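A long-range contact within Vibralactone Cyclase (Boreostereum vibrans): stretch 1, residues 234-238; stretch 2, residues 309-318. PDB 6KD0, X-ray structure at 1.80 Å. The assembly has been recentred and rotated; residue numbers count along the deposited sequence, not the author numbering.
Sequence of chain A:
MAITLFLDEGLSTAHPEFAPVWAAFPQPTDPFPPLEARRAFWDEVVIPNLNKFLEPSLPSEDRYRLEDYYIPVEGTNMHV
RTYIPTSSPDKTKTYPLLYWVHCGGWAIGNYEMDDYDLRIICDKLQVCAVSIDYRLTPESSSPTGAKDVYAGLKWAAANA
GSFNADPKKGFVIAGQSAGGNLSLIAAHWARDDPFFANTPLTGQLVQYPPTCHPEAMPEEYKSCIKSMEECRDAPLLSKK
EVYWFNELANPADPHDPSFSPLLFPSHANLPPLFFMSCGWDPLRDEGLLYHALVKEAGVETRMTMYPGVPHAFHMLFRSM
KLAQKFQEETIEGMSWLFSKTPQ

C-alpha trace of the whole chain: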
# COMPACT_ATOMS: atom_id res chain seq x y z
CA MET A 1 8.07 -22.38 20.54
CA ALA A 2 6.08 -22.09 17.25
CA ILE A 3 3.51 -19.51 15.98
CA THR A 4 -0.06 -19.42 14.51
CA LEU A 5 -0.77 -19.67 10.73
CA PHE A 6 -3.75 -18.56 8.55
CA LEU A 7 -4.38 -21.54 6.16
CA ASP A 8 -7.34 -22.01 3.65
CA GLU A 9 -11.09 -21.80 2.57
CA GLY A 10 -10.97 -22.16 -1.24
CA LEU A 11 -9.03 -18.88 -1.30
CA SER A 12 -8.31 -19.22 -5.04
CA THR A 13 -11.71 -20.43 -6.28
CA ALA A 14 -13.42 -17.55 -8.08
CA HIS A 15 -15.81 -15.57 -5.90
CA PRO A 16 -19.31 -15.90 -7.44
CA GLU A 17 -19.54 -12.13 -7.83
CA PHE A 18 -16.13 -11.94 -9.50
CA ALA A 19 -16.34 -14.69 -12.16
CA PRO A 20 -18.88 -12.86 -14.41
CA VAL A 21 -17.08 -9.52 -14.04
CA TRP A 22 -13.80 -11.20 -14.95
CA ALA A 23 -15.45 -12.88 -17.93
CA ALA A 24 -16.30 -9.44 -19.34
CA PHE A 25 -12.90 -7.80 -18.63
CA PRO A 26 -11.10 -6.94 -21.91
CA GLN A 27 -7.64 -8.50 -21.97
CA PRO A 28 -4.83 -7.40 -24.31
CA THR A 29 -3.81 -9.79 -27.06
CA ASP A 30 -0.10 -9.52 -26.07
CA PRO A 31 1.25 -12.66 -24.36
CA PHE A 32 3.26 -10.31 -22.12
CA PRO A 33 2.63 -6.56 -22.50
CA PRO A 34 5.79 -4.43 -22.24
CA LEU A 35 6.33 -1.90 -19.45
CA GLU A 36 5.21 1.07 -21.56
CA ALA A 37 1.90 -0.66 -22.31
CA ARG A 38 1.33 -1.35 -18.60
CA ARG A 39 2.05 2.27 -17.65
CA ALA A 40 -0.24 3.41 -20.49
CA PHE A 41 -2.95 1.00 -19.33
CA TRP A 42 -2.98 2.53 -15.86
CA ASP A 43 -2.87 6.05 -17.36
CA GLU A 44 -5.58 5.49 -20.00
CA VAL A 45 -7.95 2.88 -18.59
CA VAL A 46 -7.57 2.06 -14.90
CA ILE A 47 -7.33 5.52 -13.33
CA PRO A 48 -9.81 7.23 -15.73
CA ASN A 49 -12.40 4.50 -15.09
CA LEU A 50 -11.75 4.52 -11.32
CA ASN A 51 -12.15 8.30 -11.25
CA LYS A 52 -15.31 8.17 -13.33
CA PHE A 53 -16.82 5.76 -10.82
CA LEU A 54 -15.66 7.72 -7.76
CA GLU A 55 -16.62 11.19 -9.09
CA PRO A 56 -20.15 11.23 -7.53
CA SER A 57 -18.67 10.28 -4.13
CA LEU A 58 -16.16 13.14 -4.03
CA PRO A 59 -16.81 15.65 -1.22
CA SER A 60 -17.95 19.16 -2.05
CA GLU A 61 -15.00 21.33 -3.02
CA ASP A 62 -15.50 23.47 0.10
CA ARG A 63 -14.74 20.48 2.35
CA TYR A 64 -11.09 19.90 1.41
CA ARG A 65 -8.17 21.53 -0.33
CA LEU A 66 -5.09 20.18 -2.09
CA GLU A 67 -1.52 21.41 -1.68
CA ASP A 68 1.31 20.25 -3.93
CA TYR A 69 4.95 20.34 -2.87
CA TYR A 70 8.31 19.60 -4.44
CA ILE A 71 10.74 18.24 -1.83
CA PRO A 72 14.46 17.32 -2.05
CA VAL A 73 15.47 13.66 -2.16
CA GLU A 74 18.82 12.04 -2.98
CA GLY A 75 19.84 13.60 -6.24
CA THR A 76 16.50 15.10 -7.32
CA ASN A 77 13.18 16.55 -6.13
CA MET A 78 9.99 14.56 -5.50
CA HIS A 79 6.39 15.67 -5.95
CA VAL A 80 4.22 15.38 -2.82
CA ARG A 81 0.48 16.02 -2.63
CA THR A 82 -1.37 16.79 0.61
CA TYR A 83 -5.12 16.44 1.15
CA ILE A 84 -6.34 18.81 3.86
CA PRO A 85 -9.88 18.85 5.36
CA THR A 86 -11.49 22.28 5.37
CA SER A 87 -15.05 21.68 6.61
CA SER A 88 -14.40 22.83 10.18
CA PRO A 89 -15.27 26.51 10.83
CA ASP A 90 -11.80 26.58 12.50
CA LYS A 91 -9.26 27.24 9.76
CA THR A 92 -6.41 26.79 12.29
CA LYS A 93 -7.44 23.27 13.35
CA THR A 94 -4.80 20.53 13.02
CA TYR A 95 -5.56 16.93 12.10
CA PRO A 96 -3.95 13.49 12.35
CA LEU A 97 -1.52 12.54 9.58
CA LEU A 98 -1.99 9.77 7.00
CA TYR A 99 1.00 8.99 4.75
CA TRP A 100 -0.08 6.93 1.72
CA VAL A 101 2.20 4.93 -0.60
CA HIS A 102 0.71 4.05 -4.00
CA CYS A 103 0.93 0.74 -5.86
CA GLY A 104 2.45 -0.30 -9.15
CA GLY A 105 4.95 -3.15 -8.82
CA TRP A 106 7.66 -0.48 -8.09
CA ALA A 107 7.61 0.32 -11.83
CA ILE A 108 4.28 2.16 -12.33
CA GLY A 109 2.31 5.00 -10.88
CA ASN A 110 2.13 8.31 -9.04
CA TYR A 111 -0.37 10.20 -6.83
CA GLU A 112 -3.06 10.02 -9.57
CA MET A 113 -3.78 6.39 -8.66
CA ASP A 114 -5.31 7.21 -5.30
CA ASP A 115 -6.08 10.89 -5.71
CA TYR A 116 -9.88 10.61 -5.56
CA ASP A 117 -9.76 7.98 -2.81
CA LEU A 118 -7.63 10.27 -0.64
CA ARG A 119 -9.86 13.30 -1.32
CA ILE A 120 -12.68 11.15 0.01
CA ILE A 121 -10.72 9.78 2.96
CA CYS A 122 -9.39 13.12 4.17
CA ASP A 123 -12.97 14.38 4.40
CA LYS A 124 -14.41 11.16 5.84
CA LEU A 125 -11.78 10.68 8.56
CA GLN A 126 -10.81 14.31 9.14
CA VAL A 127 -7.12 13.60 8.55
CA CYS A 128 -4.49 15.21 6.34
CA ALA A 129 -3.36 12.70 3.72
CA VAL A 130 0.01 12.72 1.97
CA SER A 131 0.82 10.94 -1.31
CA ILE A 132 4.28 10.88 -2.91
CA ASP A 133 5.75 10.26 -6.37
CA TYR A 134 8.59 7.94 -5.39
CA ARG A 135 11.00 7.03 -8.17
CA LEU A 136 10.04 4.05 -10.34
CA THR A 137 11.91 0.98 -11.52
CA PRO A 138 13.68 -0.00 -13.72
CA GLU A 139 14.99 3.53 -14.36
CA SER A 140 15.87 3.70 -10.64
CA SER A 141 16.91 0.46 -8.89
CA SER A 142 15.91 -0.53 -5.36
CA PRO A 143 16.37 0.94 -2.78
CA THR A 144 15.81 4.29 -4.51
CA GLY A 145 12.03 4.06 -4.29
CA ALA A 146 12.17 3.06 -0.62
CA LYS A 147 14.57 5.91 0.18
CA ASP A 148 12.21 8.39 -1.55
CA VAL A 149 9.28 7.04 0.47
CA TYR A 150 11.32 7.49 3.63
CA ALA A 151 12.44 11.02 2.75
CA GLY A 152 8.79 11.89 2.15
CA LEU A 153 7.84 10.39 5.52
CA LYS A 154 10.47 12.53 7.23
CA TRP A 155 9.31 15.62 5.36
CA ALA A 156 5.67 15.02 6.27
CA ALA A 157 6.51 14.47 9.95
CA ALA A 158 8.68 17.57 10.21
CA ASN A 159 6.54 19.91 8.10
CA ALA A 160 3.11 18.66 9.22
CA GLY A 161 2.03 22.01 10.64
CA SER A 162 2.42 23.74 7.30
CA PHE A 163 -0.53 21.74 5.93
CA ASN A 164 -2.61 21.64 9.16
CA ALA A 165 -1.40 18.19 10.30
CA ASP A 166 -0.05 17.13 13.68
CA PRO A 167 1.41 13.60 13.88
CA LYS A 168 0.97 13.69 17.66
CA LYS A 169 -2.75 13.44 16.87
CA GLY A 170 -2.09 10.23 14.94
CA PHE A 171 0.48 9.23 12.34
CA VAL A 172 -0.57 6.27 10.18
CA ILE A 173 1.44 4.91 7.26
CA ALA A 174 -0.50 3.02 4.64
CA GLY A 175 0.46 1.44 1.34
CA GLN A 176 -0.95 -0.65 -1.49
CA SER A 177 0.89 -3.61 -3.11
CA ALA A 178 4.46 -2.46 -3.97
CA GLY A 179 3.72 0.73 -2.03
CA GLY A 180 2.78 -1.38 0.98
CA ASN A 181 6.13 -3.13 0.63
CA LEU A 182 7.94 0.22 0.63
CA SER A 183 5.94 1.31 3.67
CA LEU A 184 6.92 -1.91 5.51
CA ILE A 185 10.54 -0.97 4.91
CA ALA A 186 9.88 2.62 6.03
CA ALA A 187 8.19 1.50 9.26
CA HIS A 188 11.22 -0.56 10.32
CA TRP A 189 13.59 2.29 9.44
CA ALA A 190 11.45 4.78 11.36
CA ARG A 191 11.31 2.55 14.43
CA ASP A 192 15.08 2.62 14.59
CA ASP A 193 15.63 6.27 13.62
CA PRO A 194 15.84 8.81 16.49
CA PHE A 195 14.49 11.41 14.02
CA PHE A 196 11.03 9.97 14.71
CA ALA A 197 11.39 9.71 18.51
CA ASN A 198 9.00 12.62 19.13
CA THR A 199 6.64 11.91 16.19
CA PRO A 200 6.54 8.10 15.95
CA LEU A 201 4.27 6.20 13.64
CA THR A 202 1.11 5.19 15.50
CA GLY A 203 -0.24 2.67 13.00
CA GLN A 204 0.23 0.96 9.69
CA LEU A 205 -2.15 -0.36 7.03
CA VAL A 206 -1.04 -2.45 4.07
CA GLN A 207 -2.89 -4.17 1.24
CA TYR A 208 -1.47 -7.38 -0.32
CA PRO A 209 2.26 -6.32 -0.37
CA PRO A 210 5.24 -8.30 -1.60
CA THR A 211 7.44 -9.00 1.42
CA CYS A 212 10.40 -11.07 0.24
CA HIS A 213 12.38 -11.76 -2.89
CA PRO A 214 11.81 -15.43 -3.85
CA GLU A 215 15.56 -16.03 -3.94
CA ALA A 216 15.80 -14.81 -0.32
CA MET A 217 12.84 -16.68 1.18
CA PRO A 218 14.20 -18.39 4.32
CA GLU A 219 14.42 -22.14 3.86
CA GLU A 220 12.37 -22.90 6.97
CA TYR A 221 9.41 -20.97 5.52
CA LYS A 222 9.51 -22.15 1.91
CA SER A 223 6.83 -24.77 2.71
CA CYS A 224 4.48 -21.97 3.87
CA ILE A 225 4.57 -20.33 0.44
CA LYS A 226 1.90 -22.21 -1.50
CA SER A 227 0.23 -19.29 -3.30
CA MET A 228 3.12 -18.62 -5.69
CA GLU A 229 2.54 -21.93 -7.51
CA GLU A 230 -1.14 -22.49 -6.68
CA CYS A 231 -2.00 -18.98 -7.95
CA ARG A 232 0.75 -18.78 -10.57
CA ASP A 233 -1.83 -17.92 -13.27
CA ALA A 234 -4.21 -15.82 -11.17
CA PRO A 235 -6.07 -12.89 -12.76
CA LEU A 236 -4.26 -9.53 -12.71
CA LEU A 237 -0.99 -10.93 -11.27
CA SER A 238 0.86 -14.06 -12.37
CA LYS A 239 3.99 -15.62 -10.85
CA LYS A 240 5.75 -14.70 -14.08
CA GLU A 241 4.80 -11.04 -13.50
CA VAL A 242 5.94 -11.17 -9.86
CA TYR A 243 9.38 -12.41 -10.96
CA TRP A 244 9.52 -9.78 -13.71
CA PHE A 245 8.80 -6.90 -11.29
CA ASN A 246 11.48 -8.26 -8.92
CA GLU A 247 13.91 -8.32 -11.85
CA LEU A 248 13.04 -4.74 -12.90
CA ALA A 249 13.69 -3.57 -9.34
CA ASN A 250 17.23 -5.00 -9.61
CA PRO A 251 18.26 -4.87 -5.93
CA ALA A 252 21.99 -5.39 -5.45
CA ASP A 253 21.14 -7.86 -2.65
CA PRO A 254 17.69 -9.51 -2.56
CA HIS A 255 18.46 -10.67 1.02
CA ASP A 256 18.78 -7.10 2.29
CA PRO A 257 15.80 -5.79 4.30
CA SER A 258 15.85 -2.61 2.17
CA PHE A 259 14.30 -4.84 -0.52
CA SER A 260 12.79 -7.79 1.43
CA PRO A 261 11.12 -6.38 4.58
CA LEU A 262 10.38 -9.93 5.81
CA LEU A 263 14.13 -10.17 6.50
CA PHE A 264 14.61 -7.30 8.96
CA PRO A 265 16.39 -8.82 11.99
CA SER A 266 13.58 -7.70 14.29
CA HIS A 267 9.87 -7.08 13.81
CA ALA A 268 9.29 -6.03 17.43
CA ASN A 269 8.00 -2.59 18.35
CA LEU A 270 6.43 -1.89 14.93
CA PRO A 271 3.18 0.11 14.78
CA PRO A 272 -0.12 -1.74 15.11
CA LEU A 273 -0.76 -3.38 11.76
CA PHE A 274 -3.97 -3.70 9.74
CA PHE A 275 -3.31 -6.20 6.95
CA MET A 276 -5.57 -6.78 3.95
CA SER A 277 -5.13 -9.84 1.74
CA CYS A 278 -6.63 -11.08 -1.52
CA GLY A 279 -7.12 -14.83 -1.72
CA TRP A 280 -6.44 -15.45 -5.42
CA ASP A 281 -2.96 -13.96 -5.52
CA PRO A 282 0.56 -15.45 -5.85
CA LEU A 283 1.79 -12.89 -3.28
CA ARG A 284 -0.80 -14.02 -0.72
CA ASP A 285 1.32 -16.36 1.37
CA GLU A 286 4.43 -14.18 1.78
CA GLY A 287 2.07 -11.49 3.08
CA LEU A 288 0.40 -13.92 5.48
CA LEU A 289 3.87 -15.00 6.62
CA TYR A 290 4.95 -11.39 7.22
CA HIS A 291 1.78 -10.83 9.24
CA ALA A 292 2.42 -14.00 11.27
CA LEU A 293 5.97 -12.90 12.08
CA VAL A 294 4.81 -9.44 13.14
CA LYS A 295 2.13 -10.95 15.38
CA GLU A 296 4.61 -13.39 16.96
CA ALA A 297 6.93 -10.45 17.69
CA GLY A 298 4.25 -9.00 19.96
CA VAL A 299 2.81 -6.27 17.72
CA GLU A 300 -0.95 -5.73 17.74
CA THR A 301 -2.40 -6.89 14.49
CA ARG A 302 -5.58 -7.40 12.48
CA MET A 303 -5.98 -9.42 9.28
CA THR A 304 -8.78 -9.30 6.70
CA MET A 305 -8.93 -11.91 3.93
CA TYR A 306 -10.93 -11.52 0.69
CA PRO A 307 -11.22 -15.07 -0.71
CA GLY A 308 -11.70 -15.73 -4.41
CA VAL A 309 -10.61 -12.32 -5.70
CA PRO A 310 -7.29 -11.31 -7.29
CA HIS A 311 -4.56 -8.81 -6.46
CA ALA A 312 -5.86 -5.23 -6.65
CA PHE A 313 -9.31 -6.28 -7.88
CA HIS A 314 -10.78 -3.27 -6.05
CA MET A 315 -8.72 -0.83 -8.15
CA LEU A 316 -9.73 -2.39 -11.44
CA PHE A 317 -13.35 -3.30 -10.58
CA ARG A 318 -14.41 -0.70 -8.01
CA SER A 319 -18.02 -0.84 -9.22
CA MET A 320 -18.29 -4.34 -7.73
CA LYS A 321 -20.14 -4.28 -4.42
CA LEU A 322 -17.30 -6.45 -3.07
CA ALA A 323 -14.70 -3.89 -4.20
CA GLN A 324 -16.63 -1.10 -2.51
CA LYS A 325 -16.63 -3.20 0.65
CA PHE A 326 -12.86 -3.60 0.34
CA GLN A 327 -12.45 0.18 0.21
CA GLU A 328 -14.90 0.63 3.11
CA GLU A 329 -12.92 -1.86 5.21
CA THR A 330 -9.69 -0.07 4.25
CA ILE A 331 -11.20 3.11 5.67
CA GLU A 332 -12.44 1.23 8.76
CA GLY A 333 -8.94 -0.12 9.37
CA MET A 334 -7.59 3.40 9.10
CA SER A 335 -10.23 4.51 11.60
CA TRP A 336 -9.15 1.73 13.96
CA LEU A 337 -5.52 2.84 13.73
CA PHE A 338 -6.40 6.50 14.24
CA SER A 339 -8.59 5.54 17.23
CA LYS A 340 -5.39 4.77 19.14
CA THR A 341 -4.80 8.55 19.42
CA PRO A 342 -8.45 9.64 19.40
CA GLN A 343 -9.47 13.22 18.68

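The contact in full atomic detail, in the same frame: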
# COMPACT_ATOMS: atom_id res chain seq x y z
N ALA A 234 -3.03 -16.51 -11.67
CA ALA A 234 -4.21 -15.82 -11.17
C ALA A 234 -4.50 -14.57 -12.01
O ALA A 234 -3.58 -13.97 -12.57
CB ALA A 234 -4.05 -15.43 -9.71
N PRO A 235 -5.76 -14.17 -12.11
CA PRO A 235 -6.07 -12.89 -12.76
C PRO A 235 -5.26 -11.75 -12.17
O PRO A 235 -5.00 -11.71 -10.96
CB PRO A 235 -7.57 -12.71 -12.48
CG PRO A 235 -8.08 -14.09 -12.24
CD PRO A 235 -6.97 -14.80 -11.55
N LEU A 236 -4.84 -10.84 -13.04
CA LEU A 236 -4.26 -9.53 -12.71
C LEU A 236 -2.83 -9.62 -12.16
O LEU A 236 -2.14 -8.61 -12.14
CB LEU A 236 -5.14 -8.75 -11.72
CG LEU A 236 -6.61 -8.49 -12.10
CD1 LEU A 236 -7.27 -7.66 -11.02
CD2 LEU A 236 -6.72 -7.80 -13.46
N LEU A 237 -2.38 -10.79 -11.70
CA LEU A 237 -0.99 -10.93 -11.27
C LEU A 237 -0.56 -12.39 -11.31
O LEU A 237 -1.03 -13.20 -10.52
CB LEU A 237 -0.78 -10.37 -9.86
CG LEU A 237 0.67 -10.47 -9.36
CD1 LEU A 237 1.61 -9.60 -10.23
CD2 LEU A 237 0.78 -10.07 -7.87
N SER A 238 0.33 -12.72 -12.24
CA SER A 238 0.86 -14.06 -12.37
C SER A 238 2.21 -14.14 -11.65
O SER A 238 2.82 -13.12 -11.35
CB SER A 238 1.00 -14.43 -13.85
OG SER A 238 1.97 -13.60 -14.47
N VAL A 309 -10.82 -13.49 -4.84
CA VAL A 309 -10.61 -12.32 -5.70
C VAL A 309 -9.12 -12.05 -5.86
O VAL A 309 -8.31 -12.36 -4.96
CB VAL A 309 -11.34 -11.08 -5.16
CG1 VAL A 309 -12.83 -11.22 -5.47
CG2 VAL A 309 -11.11 -10.92 -3.68
N PRO A 310 -8.71 -11.48 -6.99
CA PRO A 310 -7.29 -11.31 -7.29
C PRO A 310 -6.69 -10.03 -6.70
O PRO A 310 -7.37 -9.14 -6.18
CB PRO A 310 -7.28 -11.26 -8.81
CG PRO A 310 -8.55 -10.57 -9.14
CD PRO A 310 -9.55 -11.13 -8.15
N HIS A 311 -5.37 -9.97 -6.81
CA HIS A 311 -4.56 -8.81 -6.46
C HIS A 311 -5.09 -7.53 -7.08
O HIS A 311 -5.21 -7.42 -8.30
CB HIS A 311 -3.13 -9.09 -6.94
CG HIS A 311 -2.09 -8.17 -6.38
ND1 HIS A 311 -1.40 -8.46 -5.22
CD2 HIS A 311 -1.57 -7.02 -6.85
CE1 HIS A 311 -0.50 -7.51 -5.00
NE2 HIS A 311 -0.59 -6.62 -5.98
N ALA A 312 -5.44 -6.57 -6.23
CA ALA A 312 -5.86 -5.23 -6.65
C ALA A 312 -7.17 -5.24 -7.42
O ALA A 312 -7.40 -4.34 -8.25
CB ALA A 312 -4.80 -4.55 -7.51
N PHE A 313 -8.03 -6.24 -7.18
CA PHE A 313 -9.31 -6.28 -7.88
C PHE A 313 -10.16 -5.06 -7.57
O PHE A 313 -11.00 -4.67 -8.39
CB PHE A 313 -10.09 -7.54 -7.50
CG PHE A 313 -10.89 -7.39 -6.24
CD1 PHE A 313 -10.27 -7.51 -5.00
CD2 PHE A 313 -12.24 -7.09 -6.30
CE1 PHE A 313 -11.01 -7.35 -3.83
CE2 PHE A 313 -12.97 -6.92 -5.14
CZ PHE A 313 -12.36 -7.05 -3.91
N HIS A 314 -9.97 -4.43 -6.39
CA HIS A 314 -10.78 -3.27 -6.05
C HIS A 314 -10.36 -2.01 -6.79
O HIS A 314 -11.15 -1.07 -6.86
CB HIS A 314 -10.79 -3.04 -4.53
CG HIS A 314 -9.64 -2.25 -3.99
ND1 HIS A 314 -8.35 -2.74 -3.95
CD2 HIS A 314 -9.60 -1.03 -3.42
CE1 HIS A 314 -7.56 -1.84 -3.40
NE2 HIS A 314 -8.29 -0.79 -3.07
N MET A 315 -9.15 -1.97 -7.35
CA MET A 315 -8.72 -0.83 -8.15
C MET A 315 -9.15 -0.95 -9.59
O MET A 315 -9.35 0.06 -10.28
CB MET A 315 -7.19 -0.70 -8.12
CG MET A 315 -6.61 -0.45 -6.74
SD MET A 315 -7.15 1.10 -5.99
CE MET A 315 -6.29 2.27 -7.04
N LEU A 316 -9.31 -2.17 -10.07
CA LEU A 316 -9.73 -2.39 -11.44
C LEU A 316 -11.23 -2.61 -11.58
O LEU A 316 -11.76 -2.43 -12.68
CB LEU A 316 -8.98 -3.59 -12.02
CG LEU A 316 -7.63 -3.21 -12.64
CD1 LEU A 316 -6.55 -2.92 -11.56
CD2 LEU A 316 -7.17 -4.26 -13.61
N PHE A 317 -11.92 -2.98 -10.50
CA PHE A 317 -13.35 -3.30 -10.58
C PHE A 317 -14.10 -2.64 -9.43
O PHE A 317 -14.92 -3.26 -8.78
CB PHE A 317 -13.55 -4.81 -10.57
CG PHE A 317 -12.78 -5.53 -11.64
CD1 PHE A 317 -13.25 -5.55 -12.94
CD2 PHE A 317 -11.58 -6.16 -11.35
CE1 PHE A 317 -12.55 -6.20 -13.94
CE2 PHE A 317 -10.87 -6.82 -12.35
CZ PHE A 317 -11.35 -6.83 -13.65
N ARG A 318 -13.83 -1.35 -9.18
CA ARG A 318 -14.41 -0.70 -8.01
C ARG A 318 -15.93 -0.72 -8.02
O ARG A 318 -16.55 -0.64 -6.95
CB ARG A 318 -13.90 0.75 -7.90
CG ARG A 318 -14.32 1.46 -6.59
CD ARG A 318 -13.72 0.75 -5.37
NE ARG A 318 -12.28 0.98 -5.36
CZ ARG A 318 -11.70 2.04 -4.80
NH1 ARG A 318 -12.43 2.94 -4.15
NH2 ARG A 318 -10.38 2.20 -4.88
O HOH W 1 -3.93 -11.92 -8.44

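What holds the centre of this contact together? L236 lies at the centre: it has 107 Å² covered by the other stretch, more than any other residue here, and its CA-to-CB bond points toward that stretch. With chi1 in m and chi2 in t, the leucine reaches into a hollow made by P310, the turn it begins, and the far end of the short helix. CD1 of L236 lies 3.7 Å from CG of P310 and 3.9 Å from CE2 of F317, which it meets at the ring edge, near the ring plane. CD2 of L236 packs against CD2 of L316 at 3.6 Å. CD1 of L236 also comes within 3.4 Å of the backbone O of H311 and 4.0 Å of CA of F313, so the pocket is lined by main chain as well as side chains.

How does the second stretch build such a pocket? A type II beta turn runs from P310 to F313, closed by a hydrogen bond from F313 N to P310 O at 3.1 Å, and leads straight into the helix, with A312 at the N-cap position. One helical turn then brings L316 round to the leucine. F317, the first residue to leave helical geometry, is tied to the helix by a hydrogen bond from F317 N to F313 O, 2.9 Å long, and also reaches L236. Side chains spread over eight residues, from P310 to F317, thus share one apolar partner that is more than seventy residues away in the chain.

What do the neighbours of L236 contribute? L237, with chi1 in t and chi2 in p, sets its CD2 over one face of the H311 imidazole, 3.8 Å from the ring centroid and 12° off the normal, a well-centred CH-pi contact. Both ring nitrogens of H311 are hydrogen-bonded elsewhere in the structure, and the methyl group uses the face. P235 adds a smaller apolar contact, its CB 4.0 Å from CB of P310.

Where does the contact turn polar, given that no direct hydrogen bond crosses it? The carbonyl of P235 approaches P310 closely, O to CB at 3.2 Å, a contact with carbon. A water supplies the polar link: it donates to O of P235 at 2.7 Å and accepts from N of H311 at 2.9 Å. Both stretches bend through type II turns here, A234 to L237 facing P310 to F313, and this single bridge joins the backbone of one turn to that of the other beside the apolar packing.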